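Local structure of B-type flagellar hook-associated protein 2 (Pseudomonas aeruginosa, 5FHY) at the interface of chains A and B and the interface of chains A and C. The protein caps the tip of the growing flagellar filament, where it helps flagellin monomers polymerise and keeps them from leaking away unassembled. Coordinates in Å, arbitrary orientation; residue numbers count along the deposited sequence, not the author numbering. Chains: chain A/B/C, B-type flagellar hook-associated protein 2.

Contact 1: the interface of chains A and B. Residues chain A 28-29, 31, 214-215; chain B 243-246.
Strand 245-248 of chain B and the loop residue before it lie against strand 210-215 of chain A, where B:Val245 meets A:Ser215, and against the end of strand 24-28, where B:Val244 meets A:Thr28. The two strands pair antiparallel. A:Ser215 N donates to B:Val245 O at 2.8 Å. B:Val245 N donates back to A:Ser215 O at 2.7 Å, with an angle of 174° at the hydrogen. The main chain of each residue is thus gripped by two bonds, and A:Val214 pairs next with B:Thr246.

B:Val244 supplies the main apolar contacts of the patch. Its CG1 stands anti to the backbone N (chi1 -175°), which turns it between two chain A side chains. It meets the methyl A:Thr28 CG2 at 3.6 Å and the branch A:Val214 CG1 at 3.7 Å. Both pairs cross obliquely. The other branch, CG2, points to the loop after strand 24-28 and reaches the backbone A:Ala31 N at 3.8 Å. The hydroxyl of A:Thr28 is modelled too close to the carbonyl of B:Val244, so the nature of that contact is doubtful.

The interface is two-fold, so chain A gives the same segment to chain B. The protein is a homopentamer, and this two-fold exchange may or may not occur in the native cap. On the far side of the strand pair, B:Val245 CG1 packs on A:Ser215 CB at 3.8 Å.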
loop_
_atom_site.group_PDB
_atom_site.type_symbol
_atom_site.label_atom_id
_atom_site.label_comp_id
_atom_site.label_asym_id
_atom_site.label_seq_id
_atom_site.Cartn_x
_atom_site.Cartn_y
_atom_site.Cartn_z
ATOM N N THR A 28 19.622 -3.063 -40.540
ATOM C CA THR A 28 19.175 -2.844 -41.908
ATOM C C THR A 28 19.268 -1.404 -42.368
ATOM O O THR A 28 19.171 -0.465 -41.580
ATOM C CB THR A 28 17.717 -3.297 -42.121
ATOM O OG1 THR A 28 16.932 -2.933 -40.978
ATOM C CG2 THR A 28 17.647 -4.791 -42.312
ATOM N N GLN A 29 19.484 -1.257 -43.667
ATOM C CA GLN A 29 19.406 0.029 -44.328
ATOM C C GLN A 29 18.006 0.081 -44.919
ATOM O O GLN A 29 17.026 0.315 -44.211
ATOM C CB GLN A 29 20.482 0.172 -45.408
ATOM C CG GLN A 29 21.903 -0.042 -44.903
ATOM C CD GLN A 29 22.951 0.103 -45.994
ATOM O OE1 GLN A 29 22.639 0.473 -47.126
ATOM N NE2 GLN A 29 24.202 -0.199 -45.659
ATOM N N ALA A 31 16.223 -2.677 -47.647
ATOM C CA ALA A 31 16.512 -3.893 -48.394
ATOM C C ALA A 31 15.195 -4.511 -48.843
ATOM O O ALA A 31 14.234 -3.795 -49.110
ATOM C CB ALA A 31 17.316 -4.873 -47.545
ATOM N N VAL A 214 14.174 -10.794 -42.399
ATOM C CA VAL A 214 14.175 -9.365 -42.687
ATOM C C VAL A 214 12.754 -8.918 -43.018
ATOM O O VAL A 214 12.194 -9.289 -44.052
ATOM C CB VAL A 214 15.121 -9.012 -43.853
ATOM C CG1 VAL A 214 14.979 -7.541 -44.226
ATOM C CG2 VAL A 214 16.562 -9.341 -43.488
ATOM N N SER A 215 12.178 -8.131 -42.114
ATOM C CA SER A 215 10.810 -7.638 -42.244
ATOM C C SER A 215 10.759 -6.167 -42.641
ATOM O O SER A 215 11.310 -5.311 -41.954
ATOM C CB SER A 215 10.046 -7.845 -40.939
ATOM O OG SER A 215 10.394 -9.077 -40.337
ATOM N N THR B 243 12.063 1.371 -40.987
ATOM C CA THR B 243 11.381 1.029 -42.231
ATOM C C THR B 243 11.642 -0.435 -42.575
ATOM O O THR B 243 10.755 -1.134 -43.059
ATOM C CB THR B 243 11.830 1.925 -43.401
ATOM N N VAL B 244 12.879 -0.874 -42.363
ATOM C CA VAL B 244 13.253 -2.271 -42.549
ATOM C C VAL B 244 13.831 -2.797 -41.231
ATOM O O VAL B 244 14.781 -2.222 -40.701
ATOM C CB VAL B 244 14.278 -2.435 -43.693
ATOM C CG1 VAL B 244 14.554 -3.905 -43.957
ATOM C CG2 VAL B 244 13.769 -1.761 -44.958
ATOM N N VAL B 245 13.263 -3.878 -40.698
ATOM C CA VAL B 245 13.654 -4.360 -39.372
ATOM C C VAL B 245 14.105 -5.821 -39.386
ATOM O O VAL B 245 13.558 -6.645 -40.121
ATOM C CB VAL B 245 12.481 -4.207 -38.360
ATOM C CG1 VAL B 245 11.242 -4.938 -38.856
ATOM C CG2 VAL B 245 12.877 -4.703 -36.971
ATOM N N THR B 246 15.122 -6.129 -38.584
ATOM C CA THR B 246 15.684 -7.472 -38.540
ATOM C C THR B 246 15.595 -8.038 -37.137
ATOM O O THR B 246 15.622 -7.276 -36.172
ATOM C CB THR B 246 17.163 -7.489 -38.935
ATOM O OG1 THR B 246 17.404 -6.523 -39.954
ATOM C CG2 THR B 246 17.568 -8.863 -39.429
#

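Contact 2: the interface of chains A and C. Residues chain A 32, 36, 192-194; chain C 92, 106-109.
A:Asp194 sits at the edge of strand 104-111 of chain C and touches C:Thr107, C:Ile108 and C:Arg92. Its backbone N donates to C:Ile108 O at 3.0 Å, which fixes the start of the side chain. CB lies 3.5 Å from the hydroxyl C:Thr107 OG1 and 3.6 Å from C:Ile108 O. CG is anti to the backbone N (chi1 -162°), carrying the carboxylate on toward helix 88-98. At the tip, OD2 forms a salt bridge with C:Arg92 NE at 3.2 Å. OD2 stands above one face of the guanidinium, toward its rim, and the two planes are 55° apart. The N-H of NE points away, so the attraction is charge without a hydrogen bond. The arginine chain bends at chi3 (62°), and C:Ile108 CD1 borders the guanidinium edge in plane.

C:Thr107 also packs through CB on A:Val32 CG2 at 3.8 Å. Its methyl CG2 meets the phenol A:Tyr36 OH tip to tip. Within chain A, A:Ile193 CD1 lies over the centre of the A:Tyr36 ring and backs it.

A:Ile193 pairs antiparallel with C:Ile109. The chain A loop between strands 188-190 and 196-200 thus lines strand 104-111, part of the flagellin hook IN motif of chain C.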
loop_
_atom_site.group_PDB
_atom_site.type_symbol
_atom_site.label_atom_id
_atom_site.label_comp_id
_atom_site.label_asym_id
_atom_site.label_seq_id
_atom_site.Cartn_x
_atom_site.Cartn_y
_atom_site.Cartn_z
ATOM N N VAL A 32 15.137 -5.831 -48.919
ATOM C CA VAL A 32 13.895 -6.484 -49.301
ATOM C C VAL A 32 13.560 -7.557 -48.288
ATOM O O VAL A 32 14.404 -7.942 -47.482
ATOM C CB VAL A 32 13.978 -7.111 -50.708
ATOM C CG1 VAL A 32 14.349 -6.060 -51.751
ATOM C CG2 VAL A 32 14.959 -8.276 -50.720
ATOM N N TYR A 36 16.635 -16.273 -44.226
ATOM C CA TYR A 36 17.956 -16.816 -44.508
ATOM C C TYR A 36 18.407 -17.776 -43.421
ATOM O O TYR A 36 18.266 -17.500 -42.230
ATOM C CB TYR A 36 18.983 -15.690 -44.655
ATOM C CG TYR A 36 18.613 -14.644 -45.685
ATOM C CD1 TYR A 36 18.942 -14.818 -47.025
ATOM C CD2 TYR A 36 17.938 -13.481 -45.318
ATOM C CE1 TYR A 36 18.611 -13.869 -47.972
ATOM C CE2 TYR A 36 17.601 -12.524 -46.260
ATOM C CZ TYR A 36 17.940 -12.724 -47.587
ATOM O OH TYR A 36 17.612 -11.780 -48.535
ATOM N N VAL A 192 26.837 -8.597 -47.263
ATOM C CA VAL A 192 26.944 -9.991 -47.679
ATOM C C VAL A 192 25.569 -10.359 -48.215
ATOM O O VAL A 192 25.433 -10.996 -49.259
ATOM C CB VAL A 192 27.355 -10.930 -46.532
ATOM C CG1 VAL A 192 27.105 -12.383 -46.925
ATOM C CG2 VAL A 192 28.816 -10.715 -46.172
ATOM N N ILE A 193 24.553 -9.951 -47.460
ATOM C CA ILE A 193 23.200 -9.806 -47.971
ATOM C C ILE A 193 22.981 -8.309 -48.163
ATOM O O ILE A 193 23.199 -7.532 -47.234
ATOM C CB ILE A 193 22.140 -10.391 -47.014
ATOM C CG1 ILE A 193 22.547 -11.785 -46.534
ATOM C CG2 ILE A 193 20.781 -10.454 -47.694
ATOM C CD1 ILE A 193 21.563 -12.392 -45.556
ATOM N N ASP A 194 22.567 -7.907 -49.363
ATOM C CA ASP A 194 22.430 -6.488 -49.709
ATOM C C ASP A 194 21.570 -5.704 -48.715
ATOM O O ASP A 194 20.425 -6.062 -48.447
ATOM C CB ASP A 194 21.843 -6.343 -51.120
ATOM C CG ASP A 194 22.083 -4.964 -51.715
ATOM O OD1 ASP A 194 23.187 -4.415 -51.519
ATOM O OD2 ASP A 194 21.165 -4.431 -52.377
ATOM N N ARG C 92 18.569 -5.912 -59.976
ATOM C CA ARG C 92 17.832 -5.959 -58.714
ATOM C C ARG C 92 16.690 -4.943 -58.686
ATOM O O ARG C 92 15.557 -5.279 -58.342
ATOM C CB ARG C 92 18.771 -5.708 -57.530
ATOM C CG ARG C 92 18.068 -5.163 -56.294
ATOM C CD ARG C 92 19.011 -5.012 -55.111
ATOM N NE ARG C 92 20.093 -4.064 -55.364
ATOM C CZ ARG C 92 20.019 -2.764 -55.102
ATOM N NH1 ARG C 92 18.906 -2.248 -54.605
ATOM N NH2 ARG C 92 21.051 -1.977 -55.358
ATOM N N ALA C 106 13.823 -9.414 -55.267
ATOM C CA ALA C 106 15.199 -9.753 -55.600
ATOM C C ALA C 106 16.196 -9.051 -54.687
ATOM O O ALA C 106 15.939 -7.959 -54.185
ATOM C CB ALA C 106 15.487 -9.414 -57.052
ATOM N N THR C 107 17.342 -9.686 -54.485
ATOM C CA THR C 107 18.421 -9.086 -53.718
ATOM C C THR C 107 19.754 -9.604 -54.232
ATOM O O THR C 107 19.798 -10.397 -55.171
ATOM C CB THR C 107 18.288 -9.398 -52.213
ATOM O OG1 THR C 107 19.192 -8.574 -51.466
ATOM C CG2 THR C 107 18.603 -10.862 -51.942
ATOM N N ILE C 108 20.839 -9.144 -53.618
ATOM C CA ILE C 108 22.176 -9.555 -54.012
ATOM C C ILE C 108 22.839 -10.218 -52.811
ATOM O O ILE C 108 22.704 -9.748 -51.682
ATOM C CB ILE C 108 23.035 -8.362 -54.506
ATOM C CG1 ILE C 108 22.277 -7.549 -55.557
ATOM C CG2 ILE C 108 24.362 -8.849 -55.077
ATOM C CD1 ILE C 108 23.126 -6.510 -56.252
ATOM N N ILE C 109 23.552 -11.310 -53.055
ATOM C CA ILE C 109 24.259 -12.004 -51.989
ATOM C C ILE C 109 25.717 -12.144 -52.385
ATOM O O ILE C 109 26.033 -12.625 -53.472
ATOM C CB ILE C 109 23.656 -13.396 -51.681
ATOM C CG1 ILE C 109 22.362 -13.250 -50.880
ATOM C CG2 ILE C 109 24.633 -14.248 -50.881
ATOM C CD1 ILE C 109 21.772 -14.577 -50.433
#

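Contact 3: the interface of chains A and C. Residues chain A 35-36, 177-178; chain C 48, 107, 109, 167.
The turn between strands 173-177 and 180-184 of chain A, with the start of strand 34-42, faces strands 48-50 and 104-111 and the loop residue C:Val167 of chain C. A:Asp178, A:Thr35 and A:Tyr36 all meet C:Lys48. This is a contact between two copies of a FliD-family cap protein, and the turn belongs to the FliD C-terminal family region.

C:Lys48 is fully extended, with CG anti to the backbone N (chi1 176°). It carries its ammonium group across to chain A. NZ makes a salt bridge with the carboxylate A:Asp178 OD2 at 3.5 Å, and the hydrogen bond there is weak. NZ also stands above the ring plane of A:Tyr36, just outside the rim, 3.7 Å from CD1. This is the side opposite the face covered by A:Ile193. The lysine and tyrosine side chains cross at about a right angle. The backbone carbonyl of A:Thr35 also points to NZ, but it is modelled too close to judge the bond.

C:Val167 CG1 packs against the carboxylate carbon A:Asp178 CG at 3.9 Å, bordering the acid beside the lysine. The positive charge of C:Lys48 would probably stabilise the ionised acid. Farther along, A:Val177 CG1 approaches C:Ile109 CD1 at 4.2 Å.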
loop_
_atom_site.group_PDB
_atom_site.type_symbol
_atom_site.label_atom_id
_atom_site.label_comp_id
_atom_site.label_asym_id
_atom_site.label_seq_id
_atom_site.Cartn_x
_atom_site.Cartn_y
_atom_site.Cartn_z
ATOM N N THR A 35 14.018 -14.591 -45.968
ATOM C CA THR A 35 14.447 -15.416 -44.850
ATOM C C THR A 35 15.750 -16.117 -45.203
ATOM O O THR A 35 15.961 -16.502 -46.349
ATOM C CB THR A 35 13.371 -16.447 -44.475
ATOM O OG1 THR A 35 13.934 -17.429 -43.597
ATOM C CG2 THR A 35 12.833 -17.136 -45.721
ATOM N N TYR A 36 16.635 -16.273 -44.226
ATOM C CA TYR A 36 17.956 -16.816 -44.508
ATOM C C TYR A 36 18.407 -17.776 -43.421
ATOM O O TYR A 36 18.266 -17.500 -42.230
ATOM C CB TYR A 36 18.983 -15.690 -44.655
ATOM C CG TYR A 36 18.613 -14.644 -45.685
ATOM C CD1 TYR A 36 18.942 -14.818 -47.025
ATOM C CD2 TYR A 36 17.938 -13.481 -45.318
ATOM C CE1 TYR A 36 18.611 -13.869 -47.972
ATOM C CE2 TYR A 36 17.601 -12.524 -46.260
ATOM C CZ TYR A 36 17.940 -12.724 -47.587
ATOM O OH TYR A 36 17.612 -11.780 -48.535
ATOM N N VAL A 177 25.491 -18.612 -45.894
ATOM C CA VAL A 177 24.138 -18.091 -46.015
ATOM C C VAL A 177 23.398 -18.922 -47.047
ATOM O O VAL A 177 23.683 -18.843 -48.242
ATOM C CB VAL A 177 24.121 -16.607 -46.426
ATOM C CG1 VAL A 177 22.686 -16.125 -46.598
ATOM C CG2 VAL A 177 24.858 -15.759 -45.392
ATOM N N ASP A 178 22.446 -19.718 -46.571
ATOM C CA ASP A 178 21.696 -20.645 -47.410
ATOM C C ASP A 178 22.610 -21.599 -48.173
ATOM O O ASP A 178 22.297 -22.011 -49.286
ATOM C CB ASP A 178 20.807 -19.872 -48.385
ATOM C CG ASP A 178 19.601 -19.269 -47.705
ATOM O OD1 ASP A 178 19.122 -19.872 -46.722
ATOM O OD2 ASP A 178 19.132 -18.198 -48.145
ATOM N N LYS C 48 12.315 -19.966 -54.256
ATOM C CA LYS C 48 13.426 -19.073 -53.950
ATOM C C LYS C 48 14.681 -19.648 -54.590
ATOM O O LYS C 48 15.108 -20.760 -54.265
ATOM C CB LYS C 48 13.607 -18.901 -52.437
ATOM C CG LYS C 48 14.811 -18.043 -52.043
ATOM C CD LYS C 48 14.814 -17.697 -50.557
ATOM C CE LYS C 48 16.064 -16.913 -50.170
ATOM N NZ LYS C 48 16.119 -16.585 -48.716
ATOM N N THR C 107 17.342 -9.686 -54.485
ATOM C CA THR C 107 18.421 -9.086 -53.718
ATOM C C THR C 107 19.754 -9.604 -54.232
ATOM O O THR C 107 19.798 -10.397 -55.171
ATOM C CB THR C 107 18.288 -9.398 -52.213
ATOM O OG1 THR C 107 19.192 -8.574 -51.466
ATOM C CG2 THR C 107 18.603 -10.862 -51.942
ATOM N N ILE C 109 23.552 -11.310 -53.055
ATOM C CA ILE C 109 24.259 -12.004 -51.989
ATOM C C ILE C 109 25.717 -12.144 -52.385
ATOM O O ILE C 109 26.033 -12.625 -53.472
ATOM C CB ILE C 109 23.656 -13.396 -51.681
ATOM C CG1 ILE C 109 22.362 -13.250 -50.880
ATOM C CG2 ILE C 109 24.633 -14.248 -50.881
ATOM C CD1 ILE C 109 21.772 -14.577 -50.433
ATOM N N VAL C 167 16.884 -22.498 -53.611
ATOM C CA VAL C 167 16.986 -22.527 -52.157
ATOM C C VAL C 167 15.784 -23.271 -51.578
ATOM O O VAL C 167 15.926 -24.124 -50.704
ATOM C CB VAL C 167 17.065 -21.106 -51.561
ATOM C CG1 VAL C 167 17.043 -21.157 -50.036
ATOM C CG2 VAL C 167 18.316 -20.393 -52.054
#

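Contacts 2 and 3 are neighbouring parts of the A-C interface, with the centres of their C-alpha atoms about 8 Å apart. They share A:Tyr36, C:Thr107 and C:Ile109, on strand 34-42 of chain A and strand 104-111 of chain C. Contact 1 joins chain A to chain B, about 12 Å from contact 2 and about 15 Å from contact 3 between the same centres. One region of chain A therefore holds two partners. The A-C patches may belong to the ring of the cap. The protein is a homopentamer and this chain an internal fragment of it, so the twelve-chain assembly need not match the native cap.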